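Local coordinates for NreA protein (Staphylococcus carnosus subsp. carnosus, PDB 4IUK) that probably serves as a nitrate receptor, binding the anion in its GAF domain and modulating the oxygen-responsive NreB-NreC two-component system, at residues Ser52-Trp57 with Met70-Pro75. Residues are numbered along the deposited sequence; the frame is centred on the assembly and turned at random.
Sequences SAVIKW and MIVLRP. With NO3 (nitrate ion), chain C.
Ile71 O accepts a hydrogen bond of 2.7 Å from a water that in turn accepts one from Trp57 N, so a solvent molecule spans the gap where direct pairing between 52-57 and 70-75 has ceased. Further along, Ile55 and Leu73 form an antiparallel hydrogen-bonded pair. Ile55 N gives a nearly straight bond to Leu73 O (2.9 Å, 170°), and Leu73 N returns one of the same length to Ile55 O. On the Ile55 face, the CB atoms of Ile55 and Leu73 meet at 4.1 Å. On the face of Lys56 and Val72 the contact is made by aliphatic carbons: with chi1 at -174°, Val72 spreads its two methyls over two neighbours, CG1 against Val54 CB and CG2 beside Lys56 CD at 3.8 Å. Lys56 carries its ammonium group on to a salt bridge with Glu47.

The indole of Trp57 meets Ile71 CG2 at its edge, 4.0 Å from CD1, and turns NE1 to a bound nitrate. NE1 lies 3.2 Å from nitrate O2, with a bent N-H angle of 135°, and makes a weaker bond to O1. Leu73 CD1 also abuts O2, an apolar neighbour of the anion. The backbone N atoms of Leu79, Ala80 and Ile109, near the starts of helices 78-86 and 108-113, complete the grip and would probably favour an anion. The short, weakly bonded strand 72-73 lies at one edge of the antiparallel GAF sheet, with 54-61 between it and 40-47, while helix 108-113 packs on Trp57, Ile71 and Leu73 and helix 78-86 on Ile55 and Trp57.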
loop_
_atom_site.group_PDB
_atom_site.type_symbol
_atom_site.label_atom_id
_atom_site.label_comp_id
_atom_site.label_asym_id
_atom_site.label_seq_id
_atom_site.Cartn_x
_atom_site.Cartn_y
_atom_site.Cartn_z
ATOM N N SER A 52 21.198 -2.555 6.790
ATOM C CA SER A 52 20.053 -3.110 6.074
ATOM C C SER A 52 18.973 -2.052 5.888
ATOM O O SER A 52 18.484 -1.490 6.865
ATOM C CB SER A 52 19.465 -4.300 6.839
ATOM N N ALA A 53 18.605 -1.779 4.638
ATOM C CA ALA A 53 17.475 -0.897 4.351
ATOM C C ALA A 53 16.178 -1.589 4.743
ATOM O O ALA A 53 16.028 -2.793 4.534
ATOM C CB ALA A 53 17.441 -0.521 2.882
ATOM N N VAL A 54 15.247 -0.834 5.315
ATOM C CA VAL A 54 13.953 -1.390 5.705
ATOM C C VAL A 54 12.798 -0.632 5.059
ATOM O O VAL A 54 12.977 0.470 4.539
ATOM C CB VAL A 54 13.778 -1.363 7.227
ATOM C CG1 VAL A 54 14.930 -2.106 7.901
ATOM C CG2 VAL A 54 13.714 0.073 7.721
ATOM N N ILE A 55 11.615 -1.234 5.084
ATOM C CA ILE A 55 10.417 -0.586 4.558
ATOM C C ILE A 55 9.505 -0.210 5.714
ATOM O O ILE A 55 9.262 -1.018 6.618
ATOM C CB ILE A 55 9.646 -1.506 3.590
ATOM C CG1 ILE A 55 10.492 -1.830 2.361
ATOM C CG2 ILE A 55 8.341 -0.860 3.156
ATOM C CD1 ILE A 55 10.766 -0.636 1.487
ATOM N N LYS A 56 9.021 1.025 5.704
ATOM C CA LYS A 56 8.062 1.454 6.705
ATOM C C LYS A 56 6.863 2.123 6.046
ATOM O O LYS A 56 6.947 2.624 4.920
ATOM C CB LYS A 56 8.710 2.408 7.710
ATOM C CG LYS A 56 9.902 1.822 8.443
ATOM C CD LYS A 56 9.804 2.070 9.929
ATOM C CE LYS A 56 9.638 3.549 10.216
ATOM N NZ LYS A 56 10.774 4.337 9.660
ATOM N N TRP A 57 5.743 2.114 6.756
ATOM C CA TRP A 57 4.553 2.815 6.305
ATOM C C TRP A 57 4.628 4.275 6.736
ATOM O O TRP A 57 4.063 4.663 7.756
ATOM C CB TRP A 57 3.297 2.116 6.829
ATOM C CG TRP A 57 3.115 0.792 6.161
ATOM C CD1 TRP A 57 3.467 -0.432 6.648
ATOM C CD2 TRP A 57 2.576 0.566 4.851
ATOM N NE1 TRP A 57 3.166 -1.414 5.727
ATOM C CE2 TRP A 57 2.617 -0.825 4.616
ATOM C CE3 TRP A 57 2.050 1.406 3.859
ATOM C CZ2 TRP A 57 2.154 -1.394 3.424
ATOM C CZ3 TRP A 57 1.600 0.841 2.677
ATOM C CH2 TRP A 57 1.649 -0.544 2.471
ATOM N N MET A 70 4.556 1.540 13.883
ATOM C CA MET A 70 5.490 0.621 14.528
ATOM C C MET A 70 5.958 -0.504 13.607
ATOM O O MET A 70 6.819 -1.296 13.980
ATOM C CB MET A 70 4.863 0.028 15.790
ATOM C CG MET A 70 4.716 1.020 16.936
ATOM N N ILE A 71 5.391 -0.579 12.409
ATOM C CA ILE A 71 5.738 -1.642 11.476
ATOM C C ILE A 71 7.083 -1.389 10.798
ATOM O O ILE A 71 7.283 -0.355 10.158
ATOM C CB ILE A 71 4.651 -1.813 10.402
ATOM C CG1 ILE A 71 3.326 -2.211 11.052
ATOM C CG2 ILE A 71 5.073 -2.849 9.383
ATOM C CD1 ILE A 71 2.152 -2.193 10.109
ATOM N N VAL A 72 8.009 -2.334 10.953
ATOM C CA VAL A 72 9.301 -2.276 10.277
ATOM C C VAL A 72 9.494 -3.570 9.497
ATOM O O VAL A 72 9.501 -4.651 10.074
ATOM C CB VAL A 72 10.463 -2.116 11.278
ATOM C CG1 VAL A 72 11.781 -1.916 10.537
ATOM C CG2 VAL A 72 10.197 -0.956 12.220
ATOM N N LEU A 73 9.641 -3.465 8.183
ATOM C CA LEU A 73 9.708 -4.656 7.344
ATOM C C LEU A 73 11.102 -4.860 6.790
ATOM O O LEU A 73 11.720 -3.925 6.282
ATOM C CB LEU A 73 8.720 -4.547 6.179
ATOM C CG LEU A 73 7.235 -4.377 6.514
ATOM C CD1 LEU A 73 6.422 -4.101 5.257
ATOM C CD2 LEU A 73 6.704 -5.620 7.220
ATOM N N ARG A 74 11.597 -6.088 6.882
ATOM C CA ARG A 74 12.844 -6.433 6.223
ATOM C C ARG A 74 12.550 -6.546 4.724
ATOM O O ARG A 74 11.400 -6.766 4.334
ATOM C CB ARG A 74 13.429 -7.726 6.813
ATOM C CG ARG A 74 13.913 -7.578 8.263
ATOM C CD ARG A 74 14.547 -8.861 8.813
ATOM N NE ARG A 74 14.682 -8.836 10.274
ATOM C CZ ARG A 74 15.834 -8.909 10.937
ATOM N NH1 ARG A 74 16.984 -9.026 10.281
ATOM N NH2 ARG A 74 15.839 -8.871 12.265
ATOM N N PRO A 75 13.580 -6.363 3.878
ATOM C CA PRO A 75 13.431 -6.426 2.421
ATOM C C PRO A 75 12.623 -7.636 1.953
ATOM O O PRO A 75 12.892 -8.757 2.382
ATOM C CB PRO A 75 14.878 -6.564 1.946
ATOM C CG PRO A 75 15.656 -5.838 2.957
ATOM C CD PRO A 75 14.979 -6.099 4.267
HETATM N N NO3 C . 2.523 -4.981 5.347
HETATM O O1 NO3 C . 2.496 -4.517 6.663
HETATM O O2 NO3 C . 3.314 -4.345 4.390
HETATM O O3 NO3 C . 1.752 -6.082 4.973
HETATM O O HOH W 1 5.648 1.733 9.553
#